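Local coordinates for protein pterin-4-alpha-carbinolamine dehydratase MoaB2 (Mycobacterium marinum, PDB 3RFQ) that probably acts in molybdenum cofactor biosynthesis as a molybdopterin-binding member of the MogA/MoaB family, at residues C[119-129]-C[166-177]; C[129-138]-C[157-165]. All coordinates share one frame; numbering follows the deposited sequence.

Contact 1: residues C[119-129]-C[166-177]. With NA (sodium ion), chain F.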
loop_
_atom_site.group_PDB
_atom_site.type_symbol
_atom_site.label_atom_id
_atom_site.label_comp_id
_atom_site.label_asym_id
_atom_site.label_seq_id
_atom_site.Cartn_x
_atom_site.Cartn_y
_atom_site.Cartn_z
ATOM N N ILE C 119 -10.007 -1.860 -17.604
ATOM C CA ILE C 119 -9.319 -0.844 -16.814
ATOM C C ILE C 119 -8.740 -1.567 -15.597
ATOM O O ILE C 119 -9.355 -1.590 -14.510
ATOM C CB ILE C 119 -10.300 0.322 -16.400
ATOM C CG1 ILE C 119 -10.931 0.954 -17.647
ATOM C CG2 ILE C 119 -9.568 1.431 -15.612
ATOM C CD1 ILE C 119 -12.142 1.866 -17.335
ATOM N N LEU C 120 -7.566 -2.177 -15.790
ATOM C CA LEU C 120 -6.919 -3.010 -14.771
ATOM C C LEU C 120 -6.785 -2.316 -13.415
ATOM O O LEU C 120 -6.890 -2.968 -12.379
ATOM C CB LEU C 120 -5.540 -3.542 -15.255
ATOM C CG LEU C 120 -5.519 -4.463 -16.487
ATOM C CD1 LEU C 120 -4.103 -5.012 -16.839
ATOM C CD2 LEU C 120 -6.500 -5.625 -16.337
ATOM N N GLY C 121 -6.559 -0.997 -13.429
ATOM C CA GLY C 121 -6.321 -0.262 -12.208
ATOM C C GLY C 121 -7.477 -0.254 -11.217
ATOM O O GLY C 121 -7.257 -0.142 -10.005
ATOM N N ILE C 122 -8.703 -0.366 -11.715
ATOM C CA ILE C 122 -9.861 -0.416 -10.844
ATOM C C ILE C 122 -9.877 -1.727 -10.062
ATOM O O ILE C 122 -9.938 -1.706 -8.831
ATOM C CB ILE C 122 -11.206 -0.191 -11.606
ATOM C CG1 ILE C 122 -11.347 1.272 -12.048
ATOM C CG2 ILE C 122 -12.414 -0.570 -10.713
ATOM C CD1 ILE C 122 -12.464 1.503 -13.077
ATOM N N ALA C 123 -9.835 -2.856 -10.783
ATOM C CA ALA C 123 -9.769 -4.185 -10.152
ATOM C C ALA C 123 -8.561 -4.304 -9.191
ATOM O O ALA C 123 -8.668 -4.922 -8.110
ATOM C CB ALA C 123 -9.724 -5.297 -11.220
ATOM N N GLU C 124 -7.416 -3.714 -9.569
ATOM C CA GLU C 124 -6.256 -3.782 -8.683
ATOM C C GLU C 124 -6.470 -2.982 -7.401
ATOM O O GLU C 124 -6.008 -3.386 -6.347
ATOM C CB GLU C 124 -4.970 -3.292 -9.357
ATOM C CG GLU C 124 -4.586 -4.053 -10.584
ATOM C CD GLU C 124 -3.547 -3.336 -11.416
ATOM O OE1 GLU C 124 -3.114 -2.197 -11.054
ATOM O OE2 GLU C 124 -3.135 -3.930 -12.433
ATOM N N ALA C 125 -7.140 -1.833 -7.508
ATOM C CA ALA C 125 -7.320 -0.964 -6.353
ATOM C C ALA C 125 -8.330 -1.603 -5.419
ATOM O O ALA C 125 -8.142 -1.561 -4.218
ATOM C CB ALA C 125 -7.767 0.486 -6.779
ATOM N N ILE C 126 -9.383 -2.212 -5.974
ATOM C CA ILE C 126 -10.400 -2.887 -5.170
ATOM C C ILE C 126 -9.744 -4.052 -4.404
ATOM O O ILE C 126 -9.938 -4.201 -3.195
ATOM C CB ILE C 126 -11.621 -3.357 -6.042
ATOM C CG1 ILE C 126 -12.508 -2.146 -6.402
ATOM C CG2 ILE C 126 -12.458 -4.421 -5.303
ATOM C CD1 ILE C 126 -13.339 -2.332 -7.661
ATOM N N ARG C 127 -8.917 -4.838 -5.096
ATOM C CA ARG C 127 -8.271 -5.973 -4.444
ATOM C C ARG C 127 -7.272 -5.534 -3.392
ATOM O O ARG C 127 -7.256 -6.112 -2.283
ATOM C CB ARG C 127 -7.622 -6.921 -5.450
ATOM C CG ARG C 127 -8.608 -7.793 -6.257
ATOM C CD ARG C 127 -7.872 -8.928 -6.997
ATOM N NE ARG C 127 -7.135 -8.361 -8.141
ATOM C CZ ARG C 127 -7.655 -8.203 -9.363
ATOM N NH1 ARG C 127 -6.920 -7.656 -10.325
ATOM N NH2 ARG C 127 -8.905 -8.614 -9.623
ATOM N N ALA C 128 -6.435 -4.533 -3.714
ATOM C CA ALA C 128 -5.428 -4.101 -2.737
ATOM C C ALA C 128 -6.102 -3.555 -1.483
ATOM O O ALA C 128 -5.657 -3.800 -0.348
ATOM C CB ALA C 128 -4.455 -3.056 -3.324
ATOM N N SER C 129 -7.157 -2.783 -1.675
ATOM C CA SER C 129 -7.889 -2.248 -0.514
ATOM C C SER C 129 -8.566 -3.361 0.297
ATOM O O SER C 129 -8.567 -3.365 1.556
ATOM C CB SER C 129 -8.956 -1.265 -0.993
ATOM O OG SER C 129 -9.618 -0.769 0.112
ATOM N N GLY C 166 -15.406 -1.990 -1.709
ATOM C CA GLY C 166 -15.332 -1.811 -3.159
ATOM C C GLY C 166 -15.853 -0.464 -3.604
ATOM O O GLY C 166 -15.232 0.198 -4.424
ATOM N N MET C 167 -16.995 -0.045 -3.063
ATOM C CA MET C 167 -17.610 1.235 -3.429
ATOM C C MET C 167 -16.787 2.422 -2.940
ATOM O O MET C 167 -16.685 3.417 -3.646
ATOM C CB MET C 167 -19.060 1.335 -2.902
ATOM C CG MET C 167 -20.085 0.434 -3.619
ATOM S SD MET C 167 -20.173 0.656 -5.421
ATOM C CE MET C 167 -20.657 2.377 -5.561
ATOM N N ALA C 168 -16.206 2.328 -1.735
ATOM C CA ALA C 168 -15.327 3.386 -1.209
ATOM C C ALA C 168 -14.146 3.639 -2.170
ATOM O O ALA C 168 -13.746 4.789 -2.436
ATOM C CB ALA C 168 -14.793 2.996 0.183
ATOM N N THR C 169 -13.592 2.552 -2.684
ATOM C CA THR C 169 -12.485 2.600 -3.634
ATOM C C THR C 169 -12.937 3.077 -5.017
ATOM O O THR C 169 -12.231 3.857 -5.665
ATOM C CB THR C 169 -11.784 1.194 -3.704
ATOM O OG1 THR C 169 -11.111 0.961 -2.458
ATOM C CG2 THR C 169 -10.788 1.115 -4.830
ATOM N N LEU C 170 -14.120 2.627 -5.453
ATOM C CA LEU C 170 -14.646 2.983 -6.765
ATOM C C LEU C 170 -15.020 4.488 -6.891
ATOM O O LEU C 170 -14.818 5.084 -7.960
ATOM C CB LEU C 170 -15.865 2.118 -7.115
ATOM C CG LEU C 170 -16.363 2.312 -8.557
ATOM C CD1 LEU C 170 -15.256 1.960 -9.580
ATOM C CD2 LEU C 170 -17.589 1.480 -8.802
ATOM N N ASN C 171 -15.537 5.084 -5.804
ATOM C CA ASN C 171 -16.029 6.459 -5.820
ATOM C C ASN C 171 -15.125 7.420 -6.622
ATOM O O ASN C 171 -15.577 7.989 -7.596
ATOM C CB ASN C 171 -16.233 7.015 -4.397
ATOM C CG ASN C 171 -17.442 6.434 -3.713
ATOM O OD1 ASN C 171 -18.393 5.945 -4.366
ATOM N ND2 ASN C 171 -17.421 6.477 -2.382
ATOM N N PRO C 172 -13.834 7.555 -6.247
ATOM C CA PRO C 172 -13.072 8.573 -7.012
ATOM C C PRO C 172 -12.701 8.107 -8.436
ATOM O O PRO C 172 -12.201 8.902 -9.230
ATOM C CB PRO C 172 -11.805 8.763 -6.172
ATOM C CG PRO C 172 -11.608 7.377 -5.512
ATOM C CD PRO C 172 -13.026 6.942 -5.175
ATOM N N LEU C 173 -12.916 6.840 -8.756
ATOM C CA LEU C 173 -12.450 6.337 -10.056
ATOM C C LEU C 173 -13.539 6.471 -11.141
ATOM O O LEU C 173 -13.265 6.923 -12.250
ATOM C CB LEU C 173 -11.956 4.881 -9.928
ATOM C CG LEU C 173 -10.996 4.621 -8.743
ATOM C CD1 LEU C 173 -10.557 3.194 -8.722
ATOM C CD2 LEU C 173 -9.763 5.549 -8.730
ATOM N N ALA C 174 -14.752 6.052 -10.791
ATOM C CA ALA C 174 -15.891 5.994 -11.695
ATOM C C ALA C 174 -16.165 7.344 -12.305
ATOM O O ALA C 174 -16.241 7.486 -13.542
ATOM C CB ALA C 174 -17.144 5.504 -10.939
ATOM N N ALA C 175 -16.265 8.340 -11.431
ATOM C CA ALA C 175 -16.619 9.690 -11.850
ATOM C C ALA C 175 -15.618 10.210 -12.845
ATOM O O ALA C 175 -16.007 10.860 -13.818
ATOM C CB ALA C 175 -16.746 10.645 -10.626
ATOM N N HIS C 176 -14.338 9.878 -12.649
ATOM C CA HIS C 176 -13.293 10.307 -13.597
ATOM C C HIS C 176 -13.436 9.620 -14.957
ATOM O O HIS C 176 -13.277 10.262 -16.003
ATOM C CB HIS C 176 -11.892 10.091 -13.021
ATOM C CG HIS C 176 -10.800 10.204 -14.036
ATOM N ND1 HIS C 176 -10.153 11.388 -14.308
ATOM C CD2 HIS C 176 -10.251 9.279 -14.860
ATOM C CE1 HIS C 176 -9.249 11.189 -15.252
ATOM N NE2 HIS C 176 -9.287 9.916 -15.604
ATOM N N ILE C 177 -13.702 8.311 -14.933
ATOM C CA ILE C 177 -13.868 7.526 -16.149
ATOM C C ILE C 177 -15.060 8.032 -16.974
ATOM O O ILE C 177 -14.947 8.247 -18.178
ATOM C CB ILE C 177 -14.028 6.026 -15.811
ATOM C CG1 ILE C 177 -12.707 5.488 -15.249
ATOM C CG2 ILE C 177 -14.418 5.238 -17.051
ATOM C CD1 ILE C 177 -12.842 4.297 -14.381
HETATM NA NA NA F . -10.091 0.863 1.999
HETATM O O HOH W 1 -8.310 -0.923 2.916
HETATM O O HOH W 2 -11.580 1.492 0.209
HETATM O O HOH W 3 -8.499 2.460 0.348
HETATM O O HOH W 4 -10.898 0.564 4.156
#

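Contact 2: residues C[129-138]-C[157-165]. With NA (sodium ion), chain F.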
loop_
_atom_site.group_PDB
_atom_site.type_symbol
_atom_site.label_atom_id
_atom_site.label_comp_id
_atom_site.label_asym_id
_atom_site.label_seq_id
_atom_site.Cartn_x
_atom_site.Cartn_y
_atom_site.Cartn_z
ATOM N N SER C 129 -7.157 -2.783 -1.675
ATOM C CA SER C 129 -7.889 -2.248 -0.514
ATOM C C SER C 129 -8.566 -3.361 0.297
ATOM O O SER C 129 -8.567 -3.365 1.556
ATOM C CB SER C 129 -8.956 -1.265 -0.993
ATOM O OG SER C 129 -9.618 -0.769 0.112
ATOM N N GLY C 130 -9.168 -4.301 -0.417
ATOM C CA GLY C 130 -9.803 -5.418 0.269
ATOM C C GLY C 130 -8.827 -6.206 1.133
ATOM O O GLY C 130 -9.120 -6.582 2.289
ATOM N N LEU C 131 -7.664 -6.474 0.557
ATOM C CA LEU C 131 -6.654 -7.247 1.238
ATOM C C LEU C 131 -6.220 -6.555 2.542
ATOM O O LEU C 131 -6.213 -7.206 3.580
ATOM C CB LEU C 131 -5.471 -7.464 0.307
ATOM C CG LEU C 131 -4.764 -8.801 0.489
ATOM C CD1 LEU C 131 -5.736 -9.945 0.171
ATOM C CD2 LEU C 131 -3.572 -8.857 -0.421
ATOM N N SER C 132 -5.899 -5.255 2.516
ATOM C CA SER C 132 -5.498 -4.579 3.778
ATOM C C SER C 132 -6.586 -4.414 4.842
ATOM O O SER C 132 -6.264 -4.364 6.025
ATOM C CB SER C 132 -4.701 -3.278 3.590
ATOM O OG SER C 132 -4.978 -2.682 2.362
ATOM N N ALA C 133 -7.851 -4.374 4.419
ATOM C CA ALA C 133 -8.982 -4.414 5.332
ATOM C C ALA C 133 -9.385 -5.826 5.794
ATOM O O ALA C 133 -10.357 -5.959 6.523
ATOM C CB ALA C 133 -10.205 -3.674 4.709
ATOM N N GLY C 134 -8.633 -6.867 5.406
ATOM C CA GLY C 134 -8.964 -8.263 5.770
ATOM C C GLY C 134 -10.251 -8.815 5.149
ATOM O O GLY C 134 -10.881 -9.717 5.696
ATOM N N ILE C 135 -10.657 -8.249 4.019
ATOM C CA ILE C 135 -11.838 -8.682 3.304
ATOM C C ILE C 135 -11.344 -9.614 2.194
ATOM O O ILE C 135 -10.890 -9.162 1.144
ATOM C CB ILE C 135 -12.594 -7.444 2.726
ATOM C CG1 ILE C 135 -12.864 -6.430 3.854
ATOM C CG2 ILE C 135 -13.910 -7.876 2.031
ATOM C CD1 ILE C 135 -13.228 -5.036 3.343
ATOM N N ILE C 136 -11.352 -10.914 2.475
ATOM C CA ILE C 136 -10.627 -11.858 1.630
ATOM C C ILE C 136 -11.341 -12.088 0.301
ATOM O O ILE C 136 -10.670 -12.218 -0.702
ATOM C CB ILE C 136 -10.290 -13.193 2.325
ATOM C CG1 ILE C 136 -9.688 -12.968 3.713
ATOM C CG2 ILE C 136 -9.215 -14.001 1.526
ATOM C CD1 ILE C 136 -8.374 -12.114 3.731
ATOM N N ASP C 137 -12.677 -12.113 0.287
ATOM C CA ASP C 137 -13.403 -12.245 -0.985
ATOM C C ASP C 137 -13.149 -11.033 -1.903
ATOM O O ASP C 137 -13.055 -11.189 -3.115
ATOM C CB ASP C 137 -14.903 -12.603 -0.810
ATOM C CG ASP C 137 -15.728 -11.475 -0.194
ATOM O OD1 ASP C 137 -15.187 -10.685 0.601
ATOM O OD2 ASP C 137 -16.946 -11.395 -0.476
ATOM N N ALA C 138 -12.986 -9.853 -1.319
ATOM C CA ALA C 138 -12.567 -8.672 -2.083
ATOM C C ALA C 138 -11.099 -8.754 -2.495
ATOM O O ALA C 138 -10.769 -8.557 -3.661
ATOM C CB ALA C 138 -12.851 -7.352 -1.307
ATOM N N ALA C 157 -17.180 -8.433 -5.442
ATOM C CA ALA C 157 -17.505 -9.632 -4.679
ATOM C C ALA C 157 -18.802 -9.466 -3.877
ATOM O O ALA C 157 -19.282 -8.336 -3.665
ATOM C CB ALA C 157 -16.337 -10.042 -3.752
ATOM N N GLY C 158 -19.370 -10.588 -3.444
ATOM C CA GLY C 158 -20.694 -10.569 -2.817
ATOM C C GLY C 158 -20.854 -10.233 -1.330
ATOM O O GLY C 158 -21.956 -9.873 -0.905
ATOM N N SER C 159 -19.807 -10.348 -0.506
ATOM C CA SER C 159 -20.018 -10.149 0.944
ATOM C C SER C 159 -20.384 -8.660 1.200
ATOM O O SER C 159 -20.057 -7.803 0.397
ATOM C CB SER C 159 -18.763 -10.523 1.741
ATOM O OG SER C 159 -17.780 -9.506 1.564
ATOM N N ARG C 160 -21.064 -8.360 2.296
ATOM C CA ARG C 160 -21.357 -6.962 2.650
ATOM C C ARG C 160 -20.095 -6.074 2.776
ATOM O O ARG C 160 -20.107 -4.917 2.362
ATOM C CB ARG C 160 -22.120 -6.904 3.976
ATOM C CG ARG C 160 -22.976 -5.625 4.143
ATOM C CD ARG C 160 -24.298 -6.011 4.833
ATOM N NE ARG C 160 -25.167 -4.866 5.103
ATOM C CZ ARG C 160 -26.160 -4.519 4.303
ATOM N NH1 ARG C 160 -26.411 -5.258 3.225
ATOM N NH2 ARG C 160 -26.906 -3.454 4.577
ATOM N N TYR C 161 -19.025 -6.614 3.371
ATOM C CA TYR C 161 -17.800 -5.844 3.528
ATOM C C TYR C 161 -17.179 -5.570 2.172
ATOM O O TYR C 161 -16.701 -4.463 1.948
ATOM C CB TYR C 161 -16.791 -6.536 4.447
ATOM C CG TYR C 161 -17.118 -6.524 5.939
ATOM C CD1 TYR C 161 -18.204 -5.808 6.450
ATOM C CD2 TYR C 161 -16.288 -7.186 6.839
ATOM C CE1 TYR C 161 -18.469 -5.788 7.840
ATOM C CE2 TYR C 161 -16.527 -7.169 8.216
ATOM C CZ TYR C 161 -17.622 -6.480 8.711
ATOM O OH TYR C 161 -17.851 -6.510 10.075
ATOM N N ALA C 162 -17.208 -6.548 1.257
ATOM C CA ALA C 162 -16.691 -6.310 -0.136
ATOM C C ALA C 162 -17.446 -5.193 -0.839
ATOM O O ALA C 162 -16.858 -4.337 -1.490
ATOM C CB ALA C 162 -16.719 -7.594 -0.998
ATOM N N VAL C 163 -18.763 -5.214 -0.724
ATOM C CA VAL C 163 -19.576 -4.195 -1.352
ATOM C C VAL C 163 -19.221 -2.822 -0.774
ATOM O O VAL C 163 -18.979 -1.862 -1.515
ATOM C CB VAL C 163 -21.094 -4.466 -1.125
ATOM C CG1 VAL C 163 -21.902 -3.234 -1.529
ATOM C CG2 VAL C 163 -21.525 -5.700 -1.904
ATOM N N ARG C 164 -19.160 -2.729 0.543
ATOM C CA ARG C 164 -18.895 -1.424 1.120
ATOM C C ARG C 164 -17.490 -0.919 0.714
ATOM O O ARG C 164 -17.317 0.240 0.269
ATOM C CB ARG C 164 -19.002 -1.499 2.643
ATOM C CG ARG C 164 -20.402 -1.680 3.162
ATOM C CD ARG C 164 -20.404 -1.540 4.678
ATOM N NE ARG C 164 -21.733 -1.745 5.254
ATOM C CZ ARG C 164 -22.736 -0.868 5.219
ATOM N NH1 ARG C 164 -22.602 0.305 4.594
ATOM N NH2 ARG C 164 -23.886 -1.174 5.800
ATOM N N ASP C 165 -16.490 -1.777 0.904
ATOM C CA ASP C 165 -15.113 -1.373 0.654
ATOM C C ASP C 165 -14.853 -1.129 -0.845
ATOM O O ASP C 165 -14.176 -0.156 -1.194
ATOM C CB ASP C 165 -14.122 -2.362 1.258
ATOM C CG ASP C 165 -12.697 -1.854 1.212
ATOM O OD1 ASP C 165 -12.368 -0.884 1.934
ATOM O OD2 ASP C 165 -11.883 -2.430 0.457
HETATM NA NA NA F . -10.091 0.863 1.999
HETATM O O HOH W 1 -8.310 -0.923 2.916
HETATM O O HOH W 2 -11.580 1.492 0.209
HETATM O O HOH W 3 -8.499 2.460 0.348
HETATM O O HOH W 4 -10.898 0.564 4.156
#

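Contact 1: residues C[119-129]-C[166-177]
Thr169 packs against Ala125 and Ile126 and, one turn on, against Ser129. Its CB divides into a methyl and a hydroxyl with different tasks. CG2 lies anti to the backbone N (OG1 chi1 -69°) and packs against the facing helix. Thr169 CG2 meets Ala125 CB at 3.6 Å and Ile126 CG1 at 4.0 Å. Thr169 OG1 turns toward the C-terminal end of 119-129 and approaches Ser129 CB at 3.4 Å. Thr169 OG1 also shares a hydrogen bond of 2.8 Å with water 2, which is a ligand of the sodium ion. Ser129 OG binds the sodium directly at 2.5 Å, so Thr169 belongs to the second shell of the site.

Away from the metal the contact is apolar. Ile122 sends its two branches to different partners. Ile122 CG2 touches Leu170 CD1 at 4.0 Å, and Ile122 CG1 runs alongside Leu173 CD1 at 3.9 Å. Ile119 and Ile177 point their tips at each other in the conformer given for Ile177. Near Pro172 helix 160-180 is kinked, and Leu170 O accepts from both Leu173 N and Ala174 N. The helix segments run roughly antiparallel at 145°, with axes 9.1 Å apart at their closest. Ile119, Ile122 and Ile126 also rest on strand 151-156, and Met167 on helix 51-60. Leu131 of the second subunit packs on Ala125 and Leu173, so the helix pair lies between the sheet and a neighbouring chain.

Contact 2: residues C[129-138]-C[157-165]
This is a mixed polar and apolar contact, in which Ser129 and Asp165 meet beside sodium at one end and Asp137 and Ser159 meet at the other. It joins the end of helix 120-132, the turn after it and the short helix 136-139 to loop 157-159 and the start of helix 160-180. Ile135 fills the middle. Ile135 CD1 lies 3.5 Å from Asp165 CB, while CG2 sits against the backbone of Ala162. The Ile135 side chain lies across that of Tyr161 at about a right angle, CG1 touching CB. Gly134, with positive phi, closes helix 120-132 in a Schellman motif and brings Ile135 round to this position. Ala138 CB packs on Ala162 CB at 3.9 Å.

At the start of helix 160-180, Asp137 OD2 accepts from Ser159 N at 3.0 Å, nearly along the C-O axis. Ser159 is the N-cap. Ser159 OG accepts from Ala162 N at 3.0 Å, with chi1 of 74° folding the hydroxyl back over the first turn. The same OG is weakly paired with the Asp137 carboxylate.

At the metal, Ser129 OG donates to Asp165 OD2 at 2.8 Å, on the syn side and 16° out of the carboxylate plane. Asp165 OD1 binds sodium at 2.9 Å. Ser129 and Asp165 of the third subunit bind the same ion. The carboxylate thus divides its work between proton and metal, and the sodium probably polarises the serine O-H toward a stronger bond.

Overall arrangement
Both contacts use helices 120-132 and 160-180, and contact 2 adds helix 136-139; their centres are about 13 Å apart. Contact 2 is nested inside the loop closed by contact 1. The chain passes through 119-129 and 129-138, forms strands 145-148 and 151-156, and returns through 157-165 and 166-177. Ser129 belongs to both contacts, and the sodium with its four waters sits where they join. Arg127 CG also packs on Ala138 O. Both contacts reach the third subunit, which shares the ion. The helix pair therefore belongs both to the probable molybdopterin-binding domain and to the interface of the six-chain assembly.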